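Peptidase S15/CocE/NonD (Thaumarchaeota archaeon SCGC AB-539-E09, PDB 4PF1) is an aminopeptidase with an alpha/beta-hydrolase fold, a serine peptidase of the S15 family that probably removes residues from the N-termini of peptides. Local coordinates at residues Leu178-Phe184 and Val285-Val290; Ser302-Tyr306 and Leu318-Val322. All coordinates share one frame; numbering follows the deposited sequence.

Contact 1: Leu178-Phe184 and Val285-Val290; sequences LKAVVPF and VPMLIV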
loop_
_atom_site.group_PDB
_atom_site.type_symbol
_atom_site.label_atom_id
_atom_site.label_comp_id
_atom_site.label_asym_id
_atom_site.label_seq_id
_atom_site.Cartn_x
_atom_site.Cartn_y
_atom_site.Cartn_z
ATOM N N LEU A 178 40.619 -5.429 -24.986
ATOM C CA LEU A 178 39.374 -4.661 -24.841
ATOM C C LEU A 178 38.729 -4.489 -26.225
ATOM O O LEU A 178 39.318 -3.857 -27.112
ATOM C CB LEU A 178 39.611 -3.300 -24.153
ATOM C CG LEU A 178 38.343 -2.467 -23.883
ATOM C CD1 LEU A 178 37.577 -2.993 -22.674
ATOM C CD2 LEU A 178 38.682 -1.009 -23.700
ATOM N N LYS A 179 37.531 -5.084 -26.409
ATOM C CA LYS A 179 36.842 -5.134 -27.697
ATOM C C LYS A 179 35.640 -4.190 -27.803
ATOM O O LYS A 179 35.230 -3.889 -28.921
ATOM C CB LYS A 179 36.392 -6.579 -28.012
ATOM C CG LYS A 179 37.526 -7.622 -28.006
ATOM C CD LYS A 179 38.618 -7.346 -29.065
ATOM C CE LYS A 179 39.828 -8.226 -28.863
ATOM N NZ LYS A 179 40.915 -7.905 -29.823
ATOM N N ALA A 180 35.053 -3.753 -26.664
ATOM C CA ALA A 180 33.883 -2.855 -26.650
ATOM C C ALA A 180 33.649 -2.251 -25.269
ATOM O O ALA A 180 34.100 -2.811 -24.272
ATOM C CB ALA A 180 32.632 -3.614 -27.092
ATOM N N VAL A 181 32.915 -1.120 -25.208
ATOM C CA VAL A 181 32.543 -0.467 -23.944
ATOM C C VAL A 181 31.064 -0.037 -23.973
ATOM O O VAL A 181 30.553 0.363 -25.022
ATOM C CB VAL A 181 33.459 0.729 -23.539
ATOM C CG1 VAL A 181 34.820 0.254 -23.037
ATOM C CG2 VAL A 181 33.606 1.741 -24.672
ATOM N N VAL A 182 30.382 -0.128 -22.814
ATOM C CA VAL A 182 28.990 0.304 -22.667
ATOM C C VAL A 182 28.895 1.255 -21.438
ATOM O O VAL A 182 28.501 0.825 -20.345
ATOM C CB VAL A 182 27.970 -0.878 -22.589
ATOM C CG1 VAL A 182 26.532 -0.361 -22.570
ATOM C CG2 VAL A 182 28.159 -1.863 -23.741
ATOM N N PRO A 183 29.279 2.548 -21.585
ATOM C CA PRO A 183 29.176 3.461 -20.437
ATOM C C PRO A 183 27.740 3.989 -20.241
ATOM O O PRO A 183 27.181 4.633 -21.133
ATOM C CB PRO A 183 30.169 4.576 -20.778
ATOM C CG PRO A 183 30.275 4.566 -22.268
ATOM C CD PRO A 183 29.795 3.239 -22.788
ATOM N N PHE A 184 27.132 3.665 -19.084
ATOM C CA PHE A 184 25.791 4.129 -18.703
ATOM C C PHE A 184 25.892 5.380 -17.855
ATOM O O PHE A 184 26.776 5.461 -17.001
ATOM C CB PHE A 184 25.037 3.057 -17.891
ATOM C CG PHE A 184 24.616 1.788 -18.589
ATOM C CD1 PHE A 184 25.487 0.706 -18.681
ATOM C CD2 PHE A 184 23.303 1.611 -19.008
ATOM C CE1 PHE A 184 25.072 -0.501 -19.251
ATOM C CE2 PHE A 184 22.892 0.408 -19.590
ATOM C CZ PHE A 184 23.778 -0.642 -19.703
ATOM N N VAL A 285 37.963 2.070 -29.704
ATOM C CA VAL A 285 37.101 1.084 -29.049
ATOM C C VAL A 285 35.613 1.362 -29.366
ATOM O O VAL A 285 35.149 2.487 -29.149
ATOM C CB VAL A 285 37.358 1.058 -27.509
ATOM C CG1 VAL A 285 36.540 -0.035 -26.822
ATOM C CG2 VAL A 285 38.846 0.890 -27.200
ATOM N N PRO A 286 34.844 0.342 -29.841
ATOM C CA PRO A 286 33.400 0.553 -30.074
ATOM C C PRO A 286 32.688 0.948 -28.779
ATOM O O PRO A 286 32.933 0.350 -27.728
ATOM C CB PRO A 286 32.917 -0.807 -30.594
ATOM C CG PRO A 286 34.150 -1.503 -31.060
ATOM C CD PRO A 286 35.238 -1.042 -30.157
ATOM N N MET A 287 31.857 1.993 -28.850
ATOM C CA MET A 287 31.185 2.567 -27.692
ATOM C C MET A 287 29.677 2.611 -27.870
ATOM O O MET A 287 29.179 3.073 -28.900
ATOM C CB MET A 287 31.718 3.992 -27.454
ATOM C CG MET A 287 31.567 4.484 -26.030
ATOM S SD MET A 287 32.247 6.155 -25.802
ATOM C CE MET A 287 33.981 5.876 -26.230
ATOM N N LEU A 288 28.954 2.171 -26.838
ATOM C CA LEU A 288 27.502 2.234 -26.776
ATOM C C LEU A 288 27.129 3.149 -25.601
ATOM O O LEU A 288 27.056 2.697 -24.454
ATOM C CB LEU A 288 26.896 0.815 -26.635
ATOM C CG LEU A 288 25.355 0.690 -26.663
ATOM C CD1 LEU A 288 24.778 1.108 -28.015
ATOM C CD2 LEU A 288 24.926 -0.734 -26.350
ATOM N N ILE A 289 26.985 4.455 -25.881
ATOM C CA ILE A 289 26.670 5.453 -24.856
ATOM C C ILE A 289 25.184 5.361 -24.508
ATOM O O ILE A 289 24.332 5.521 -25.380
ATOM C CB ILE A 289 27.084 6.892 -25.283
ATOM C CG1 ILE A 289 28.527 6.920 -25.853
ATOM C CG2 ILE A 289 26.927 7.867 -24.104
ATOM C CD1 ILE A 289 28.855 8.137 -26.720
ATOM N N VAL A 290 24.886 5.077 -23.234
ATOM C CA VAL A 290 23.517 4.901 -22.755
ATOM C C VAL A 290 23.158 6.015 -21.776
ATOM O O VAL A 290 23.693 6.073 -20.664
ATOM C CB VAL A 290 23.304 3.498 -22.120
ATOM C CG1 VAL A 290 21.823 3.167 -22.011
ATOM C CG2 VAL A 290 24.041 2.413 -22.899
#
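Two neighbouring parallel strands of the central sheet meet here, with V181 bridged to M287 and F184 to V290. V181 N donates to P286 O, and L288 N returns a bond to V181 O. V290 N reaches P183 O at 3.1 Å, almost straight at the hydrogen (176°). The two prolines interrupt this pattern: neither has an N-H, so P183 CD comes 3.3 Å from L288 O and P286 CD lies 3.1 Å from K179 O. Beyond the backbones, V181 CG2 packs on M287 CG, and V285 CG1 touches both L178 CD2 and V181 CG2. At the C-terminal end, F184 CG stands beside its backbone N, opposite the carbonyl carbon (chi1 -68°), which lays the ring alongside V290. V290 CG2 sits 4.0 Å above one ring face, offset toward the rim, while F184 CD2 approaches V290 CB at 3.6 Å. F351 of helix 347-365 touches both side chains. With an alanine here the ring is gone, which would probably leave a gap beside V290 and F351 and take from V290 CG2 its aromatic face. Such parallel pairing of strands 178-184 and 287-292 is characteristic of the alpha/beta-hydrolase core, and F184 lies near its probable catalytic triad.

Contact 2: Ser302-Tyr306 and Leu318-Val322; sequences SPKLY and LVHFV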
loop_
_atom_site.group_PDB
_atom_site.type_symbol
_atom_site.label_atom_id
_atom_site.label_comp_id
_atom_site.label_asym_id
_atom_site.label_seq_id
_atom_site.Cartn_x
_atom_site.Cartn_y
_atom_site.Cartn_z
ATOM N N SER A 302 26.179 11.905 -21.020
ATOM C CA SER A 302 25.956 11.028 -22.175
ATOM C C SER A 302 25.654 11.791 -23.503
ATOM O O SER A 302 26.347 11.522 -24.488
ATOM C CB SER A 302 24.872 10.003 -21.871
ATOM O OG SER A 302 25.220 9.251 -20.718
ATOM N N PRO A 303 24.699 12.768 -23.572
ATOM C CA PRO A 303 24.496 13.485 -24.849
ATOM C C PRO A 303 25.714 14.322 -25.266
ATOM O O PRO A 303 26.005 14.408 -26.460
ATOM C CB PRO A 303 23.273 14.362 -24.584
ATOM C CG PRO A 303 23.184 14.474 -23.120
ATOM C CD PRO A 303 23.753 13.234 -22.536
ATOM N N LYS A 304 26.451 14.904 -24.285
ATOM C CA LYS A 304 27.668 15.679 -24.574
ATOM C C LYS A 304 28.773 14.748 -25.109
ATOM O O LYS A 304 29.536 15.152 -25.987
ATOM C CB LYS A 304 28.150 16.454 -23.327
ATOM C CG LYS A 304 29.278 17.459 -23.602
ATOM C CD LYS A 304 28.755 18.819 -24.074
ATOM C CE LYS A 304 29.857 19.719 -24.593
ATOM N NZ LYS A 304 30.728 20.239 -23.505
ATOM N N LEU A 305 28.820 13.484 -24.612
ATOM C CA LEU A 305 29.774 12.470 -25.079
ATOM C C LEU A 305 29.543 12.155 -26.545
ATOM O O LEU A 305 30.491 12.191 -27.323
ATOM C CB LEU A 305 29.680 11.175 -24.252
ATOM C CG LEU A 305 30.508 11.099 -22.982
ATOM C CD1 LEU A 305 30.252 9.786 -22.261
ATOM C CD2 LEU A 305 32.002 11.259 -23.273
ATOM N N TYR A 306 28.274 11.872 -26.935
ATOM C CA TYR A 306 27.935 11.598 -28.332
ATOM C C TYR A 306 28.280 12.803 -29.218
ATOM O O TYR A 306 28.859 12.620 -30.281
ATOM C CB TYR A 306 26.445 11.209 -28.494
ATOM C CG TYR A 306 25.981 11.194 -29.940
ATOM C CD1 TYR A 306 26.314 10.142 -30.790
ATOM C CD2 TYR A 306 25.270 12.263 -30.475
ATOM C CE1 TYR A 306 25.913 10.135 -32.124
ATOM C CE2 TYR A 306 24.885 12.279 -31.815
ATOM C CZ TYR A 306 25.213 11.215 -32.638
ATOM O OH TYR A 306 24.824 11.228 -33.956
ATOM N N LEU A 318 31.987 3.132 -34.777
ATOM C CA LEU A 318 32.299 2.823 -33.380
ATOM C C LEU A 318 31.323 3.428 -32.354
ATOM O O LEU A 318 31.081 2.797 -31.326
ATOM C CB LEU A 318 33.734 3.288 -33.045
ATOM C CG LEU A 318 34.868 2.708 -33.911
ATOM C CD1 LEU A 318 36.073 3.622 -33.915
ATOM C CD2 LEU A 318 35.262 1.309 -33.450
ATOM N N VAL A 319 30.802 4.646 -32.596
ATOM C CA VAL A 319 29.959 5.328 -31.603
ATOM C C VAL A 319 28.450 5.167 -31.888
ATOM O O VAL A 319 27.985 5.426 -32.998
ATOM C CB VAL A 319 30.349 6.829 -31.448
ATOM C CG1 VAL A 319 29.522 7.510 -30.363
ATOM C CG2 VAL A 319 31.833 6.981 -31.148
ATOM N N HIS A 320 27.702 4.764 -30.847
ATOM C CA HIS A 320 26.244 4.638 -30.844
ATOM C C HIS A 320 25.691 5.321 -29.599
ATOM O O HIS A 320 26.236 5.136 -28.511
ATOM C CB HIS A 320 25.809 3.166 -30.880
ATOM C CG HIS A 320 26.375 2.387 -32.023
ATOM N ND1 HIS A 320 25.710 2.296 -33.231
ATOM C CD2 HIS A 320 27.522 1.675 -32.098
ATOM C CE1 HIS A 320 26.472 1.536 -34.000
ATOM N NE2 HIS A 320 27.575 1.143 -33.362
ATOM N N PHE A 321 24.617 6.112 -29.750
ATOM C CA PHE A 321 23.993 6.806 -28.625
ATOM C C PHE A 321 22.566 6.308 -28.404
ATOM O O PHE A 321 21.755 6.311 -29.329
ATOM C CB PHE A 321 24.020 8.333 -28.844
ATOM C CG PHE A 321 23.334 9.193 -27.803
ATOM C CD1 PHE A 321 23.546 8.976 -26.445
ATOM C CD2 PHE A 321 22.543 10.271 -28.184
ATOM C CE1 PHE A 321 22.923 9.781 -25.487
ATOM C CE2 PHE A 321 21.927 11.081 -27.225
ATOM C CZ PHE A 321 22.121 10.831 -25.884
ATOM N N VAL A 322 22.278 5.858 -27.174
ATOM C CA VAL A 322 20.958 5.376 -26.769
ATOM C C VAL A 322 20.425 6.308 -25.681
ATOM O O VAL A 322 21.095 6.521 -24.672
ATOM C CB VAL A 322 20.970 3.886 -26.308
ATOM C CG1 VAL A 322 19.568 3.419 -25.916
ATOM C CG2 VAL A 322 21.553 2.976 -27.385
#
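The rings of Y306 and F321 are nearly parallel, their planes 17° apart, but strongly offset, with centroids 5.4 Å apart and little shared face. Each ring instead meets mainly the root of the other side chain. Y306 CB makes an off-centre CH-pi contact 4.2 Å from the F321 centroid, and F321 CB in turn comes within 3.5 Å of Y306 CD1, approaching that ring obliquely. The far end of the F321 ring runs along the preceding turn of the helix: CE1 lies 3.9 Å from S302 C, and CZ packs 3.7 Å from P303 CA, with P303 CB close by. V319 CG1 adds a looser apolar contact to Y306 CD1 at 4.2 Å.

In Y306, CG is anti to the backbone N (chi1 168°), which carries the ring off the helix toward the strand, where it meets F321 CB. Its phenol oxygen is hydrogen-bonded to D390 OD1, a polar tether at the far end of a mostly apolar side chain, and R374 and V375 also touch this residue. The strand presents V319 and F321, two residues apart, to the helix, while the CB of H320 between them points away and its ND1 bonds to P373 O. No hydrogen bond joins the two segments; the contact between them is aromatic and aliphatic.

The short segment axes approach to 9.0 Å and run in roughly opposite directions, at 151°. This is the packing of a helix on the strand that follows it in a beta-alpha-beta unit, made here of strand 287-292, helix 301-309 and strand 319-324, within the alpha/beta-hydrolase fold.

Contacts 1 and 2 follow in series along the chain, and their centres are about 9 Å apart. They share one mixed sheet, in which strand 287-292 lies between 178-184 and 319-324: 178-184 pairs with one edge of it and 319-324 with the other. Probable hydrogen bonds from M287 N to L318 O and from V322 N to I289 O, both 2.7 Å, join the contacts directly. Helix 301-309 connects strand 287-292 to strand 319-324; it carries one half of contact 2 and also packs on I289 of contact 1. The joined elements form part of the hydrolase core, with F184 and S302 both near the probable Ser-His-Asp triad.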